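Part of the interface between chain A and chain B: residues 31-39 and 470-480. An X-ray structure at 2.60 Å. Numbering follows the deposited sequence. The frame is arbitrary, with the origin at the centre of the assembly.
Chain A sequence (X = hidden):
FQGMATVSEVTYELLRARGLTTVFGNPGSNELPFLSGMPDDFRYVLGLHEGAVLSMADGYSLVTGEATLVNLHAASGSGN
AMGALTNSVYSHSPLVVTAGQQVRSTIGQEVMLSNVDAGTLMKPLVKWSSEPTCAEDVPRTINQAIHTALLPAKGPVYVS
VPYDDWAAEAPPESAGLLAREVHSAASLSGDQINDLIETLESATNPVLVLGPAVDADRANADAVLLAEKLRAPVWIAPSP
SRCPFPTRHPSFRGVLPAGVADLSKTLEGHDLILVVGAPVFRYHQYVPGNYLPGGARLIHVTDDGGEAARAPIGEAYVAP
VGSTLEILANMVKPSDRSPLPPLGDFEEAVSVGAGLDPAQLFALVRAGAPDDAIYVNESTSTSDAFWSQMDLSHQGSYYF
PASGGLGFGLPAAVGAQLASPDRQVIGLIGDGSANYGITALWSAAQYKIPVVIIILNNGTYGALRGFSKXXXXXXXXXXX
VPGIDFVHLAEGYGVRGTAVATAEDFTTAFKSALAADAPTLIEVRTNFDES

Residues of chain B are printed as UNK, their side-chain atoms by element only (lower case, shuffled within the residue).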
# COMPACT_ATOMS: atom_id res chain seq x y z
N GLU A 31 -18.63 13.70 10.81
CA GLU A 31 -19.23 14.29 9.57
C GLU A 31 -20.27 15.36 9.89
O GLU A 31 -20.70 16.05 8.94
CB GLU A 31 -19.93 13.24 8.70
CG GLU A 31 -18.97 12.20 8.16
CD GLU A 31 -18.87 10.97 9.04
OE1 GLU A 31 -19.91 10.30 9.21
OE2 GLU A 31 -17.76 10.69 9.56
N LEU A 32 -20.69 15.52 11.15
CA LEU A 32 -21.71 16.54 11.50
C LEU A 32 -21.17 17.92 11.08
O LEU A 32 -21.91 18.67 10.45
CB LEU A 32 -22.07 16.42 12.98
CG LEU A 32 -22.55 15.05 13.47
CD1 LEU A 32 -22.85 15.10 14.97
CD2 LEU A 32 -23.78 14.56 12.71
N PRO A 33 -19.90 18.30 11.37
CA PRO A 33 -19.38 19.62 10.98
C PRO A 33 -19.39 19.90 9.46
O PRO A 33 -19.48 21.06 9.09
CB PRO A 33 -17.93 19.67 11.52
CG PRO A 33 -17.89 18.61 12.61
CD PRO A 33 -18.90 17.56 12.16
N PHE A 34 -19.28 18.88 8.62
CA PHE A 34 -19.45 19.05 7.15
C PHE A 34 -20.93 19.32 6.85
O PHE A 34 -21.27 20.28 6.11
CB PHE A 34 -18.97 17.84 6.35
CG PHE A 34 -19.30 17.97 4.88
CD1 PHE A 34 -18.78 19.01 4.13
CD2 PHE A 34 -20.20 17.11 4.26
CE1 PHE A 34 -19.09 19.14 2.78
CE2 PHE A 34 -20.51 17.25 2.91
CZ PHE A 34 -19.95 18.26 2.17
N LEU A 35 -21.80 18.47 7.39
CA LEU A 35 -23.24 18.47 7.04
C LEU A 35 -23.92 19.74 7.54
O LEU A 35 -24.90 20.15 6.91
CB LEU A 35 -23.93 17.24 7.63
CG LEU A 35 -23.59 15.89 7.01
CD1 LEU A 35 -24.47 14.82 7.65
CD2 LEU A 35 -23.73 15.94 5.48
N SER A 36 -23.41 20.34 8.63
CA SER A 36 -24.03 21.51 9.29
C SER A 36 -24.05 22.72 8.34
O SER A 36 -25.02 23.49 8.40
CB SER A 36 -23.38 21.83 10.62
OG SER A 36 -22.02 22.21 10.49
N GLY A 37 -23.03 22.86 7.48
CA GLY A 37 -22.88 23.99 6.55
C GLY A 37 -23.58 23.74 5.23
O GLY A 37 -23.45 24.57 4.32
N MET A 38 -24.28 22.61 5.09
CA MET A 38 -24.97 22.23 3.83
C MET A 38 -26.06 23.27 3.52
O MET A 38 -26.83 23.65 4.40
CB MET A 38 -25.61 20.86 4.02
CG MET A 38 -26.33 20.35 2.81
SD MET A 38 -26.51 18.59 3.01
CE MET A 38 -27.64 18.23 1.67
N PRO A 39 -26.11 23.83 2.30
CA PRO A 39 -27.18 24.76 1.91
C PRO A 39 -28.57 24.15 1.70
O PRO A 39 -28.71 22.95 1.79
CB PRO A 39 -26.73 25.30 0.55
CG PRO A 39 -25.24 25.01 0.52
CD PRO A 39 -25.08 23.69 1.25
N UNK B 470 -22.29 19.06 21.84
CA UNK B 470 -20.82 19.25 22.14
C UNK B 470 -20.11 19.94 20.94
O UNK B 470 -19.19 20.73 21.19
c UNK B 470 -20.09 17.73 24.10
c UNK B 470 -18.78 17.69 21.95
c UNK B 470 -20.16 17.90 22.57
c UNK B 470 -21.40 17.36 24.79
N UNK B 471 -20.54 19.68 19.69
CA UNK B 471 -19.86 20.18 18.46
C UNK B 471 -20.60 21.38 17.88
O UNK B 471 -20.10 21.92 16.87
c UNK B 471 -18.78 17.92 17.68
c UNK B 471 -17.35 18.44 17.78
c UNK B 471 -19.78 19.05 17.41
c UNK B 471 -18.92 16.85 16.60
N UNK B 472 -21.73 21.78 18.47
CA UNK B 472 -22.51 23.00 18.10
C UNK B 472 -22.89 22.95 16.61
O UNK B 472 -22.80 23.99 15.92
c UNK B 472 -21.74 24.27 18.51
c UNK B 472 -22.64 25.43 18.89
o UNK B 472 -23.76 25.22 19.36
n UNK B 472 -22.15 26.65 18.72
N UNK B 473 -23.30 21.77 16.12
CA UNK B 473 -23.64 21.48 14.70
C UNK B 473 -25.15 21.63 14.48
O UNK B 473 -25.54 21.90 13.31
o UNK B 473 -23.65 19.05 15.05
c UNK B 473 -23.11 20.10 14.25
c UNK B 473 -21.60 20.00 14.26
N UNK B 474 -25.96 21.47 15.55
CA UNK B 474 -27.41 21.76 15.60
C UNK B 474 -28.26 20.68 14.94
O UNK B 474 -28.00 19.47 15.22
N UNK B 475 -29.24 21.09 14.13
CA UNK B 475 -30.20 20.20 13.41
C UNK B 475 -29.57 19.75 12.08
O UNK B 475 -29.72 20.47 11.07
o UNK B 475 -33.04 17.72 14.01
c UNK B 475 -32.81 18.92 14.29
c UNK B 475 -32.75 19.95 13.17
c UNK B 475 -31.56 20.90 13.22
o UNK B 475 -32.64 19.33 15.46
N UNK B 476 -28.85 18.62 12.10
CA UNK B 476 -28.02 18.02 11.00
C UNK B 476 -28.92 17.05 10.23
O UNK B 476 -29.77 16.40 10.86
c UNK B 476 -26.32 16.09 11.09
c UNK B 476 -26.73 17.44 11.63
o UNK B 476 -25.60 18.30 11.45
N UNK B 477 -28.81 16.91 8.87
CA UNK B 477 -29.52 15.83 8.16
C UNK B 477 -29.15 14.43 8.68
O UNK B 477 -27.99 14.17 8.93
c UNK B 477 -28.05 17.77 7.95
c UNK B 477 -28.60 17.43 6.58
c UNK B 477 -29.11 16.00 6.69
N UNK B 478 -30.16 13.59 8.89
CA UNK B 478 -30.02 12.14 9.14
C UNK B 478 -29.72 11.75 10.58
O UNK B 478 -29.04 10.74 10.78
N UNK B 479 -30.24 12.48 11.57
CA UNK B 479 -30.10 12.10 13.01
C UNK B 479 -31.23 11.14 13.40
O UNK B 479 -31.07 10.45 14.43
c UNK B 479 -27.59 13.57 14.02
c UNK B 479 -28.91 14.29 13.73
c UNK B 479 -29.06 15.51 14.62
c UNK B 479 -30.10 13.35 13.89
N UNK B 480 -32.31 11.08 12.61
CA UNK B 480 -33.57 10.37 12.98
C UNK B 480 -33.77 9.11 12.14
O UNK B 480 -33.66 9.21 10.90
c UNK B 480 -34.84 12.35 13.92
o UNK B 480 -35.47 13.38 13.65
o UNK B 480 -34.27 12.12 15.03
c UNK B 480 -34.78 11.29 12.85

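Chain A presents a short helix and the turn after it, with Leu A32, Pro A33, Leu A35, Ser A36 and Met A38 in contact, to an irregular loop of chain B. At position 470, four carbons fork at the first, one arm being two carbons long; they lie out of reach of chain A, and the residue is Ile B470. Position 471 also carries four carbons, but the fork comes at the second; its CA-to-CB bond points toward chain A, and the side chain meets the ring of Pro A33. This is Leu B471, and CD1 of Leu B471 comes within 4.5 Å of CG of Pro A33, a loose apolar contact.

At position 472 there are two carbons, the second bearing one oxygen and one nitrogen. This terminal amide on a short stem is Asn B472, the first residue after a helix to leave helical phi/psi. Its phi is positive, and its side chain takes no part in the contact.

Position 473 has a single carbon carrying one oxygen and one carbon, a beta-branched hydroxyl side chain whose CA-to-CB bond points toward chain A, and which touches Leu A32, Pro A33 and Ser A36. The residue is Thr B473, and CA of Thr B473 lies 5.4 Å from CA of Ser A36, the nearest pair of CA atoms across the contact. OG1 of Thr B473 is 3.7 Å from CB of Leu A32, its CG2 is 3.8 Å from the backbone N of Pro A33, and its backbone O packs 3.5 Å from CB of Ser A36.

Position 474 has no side-chain atoms and is Gly B474; its phi of 79° is of the kind that favours glycine. At position 475, three carbons end in two oxygens, a carboxylate on a longer stem, hence Glu B475. It does not touch the facing stretch and is hydrogen-bonded elsewhere in the structure.

Position 476 repeats the pattern of one carbon bearing an oxygen and a carbon, and it touches Leu A32 and Leu A35; it is Thr B476. The methyl CG2 of Thr B476 lies 3.4 Å from CD2 of Leu A32 and 4.1 Å from CD1 of Leu A35, bridging the two leucines.

At position 477, three carbons close a ring onto the backbone nitrogen and lie against Leu A35 and Met A38; this is Pro B477. CD of Pro B477 packs 4.2 Å from CB of Leu A35, its CG lies 4.3 Å from SD of Met A38, and its backbone O is 3.8 Å from CD1 of Leu A35. Position 478, again bare and with a positive phi of 84°, is Gly B478.

Position 479 has four carbons forked at the second. Its CA-to-CB bond points sideways, but the end of the side chain comes nearer and meets Leu A32; this is Leu B479, with CD2 of Leu B479 4.1 Å from CD2 of Leu A32. Position 480, with two carbons, the second carrying two oxygens, is Asp B480, far from chain A.

The two stretches bury 439 Å² between them, both sides summed, and the contact works by packing, as no hydrogen bond crosses it. Leu A32 fits among Thr B473, Thr B476 and Leu B479, while Leu A35 and Met A38 meet Pro B477. Ser A36 OG instead donates to Pro A33 O at 3.1 Å, so its hydroxyl is satisfied within its own chain while its CB packs against Thr B473.

Chain B 470-480: ILNTGETPGLD
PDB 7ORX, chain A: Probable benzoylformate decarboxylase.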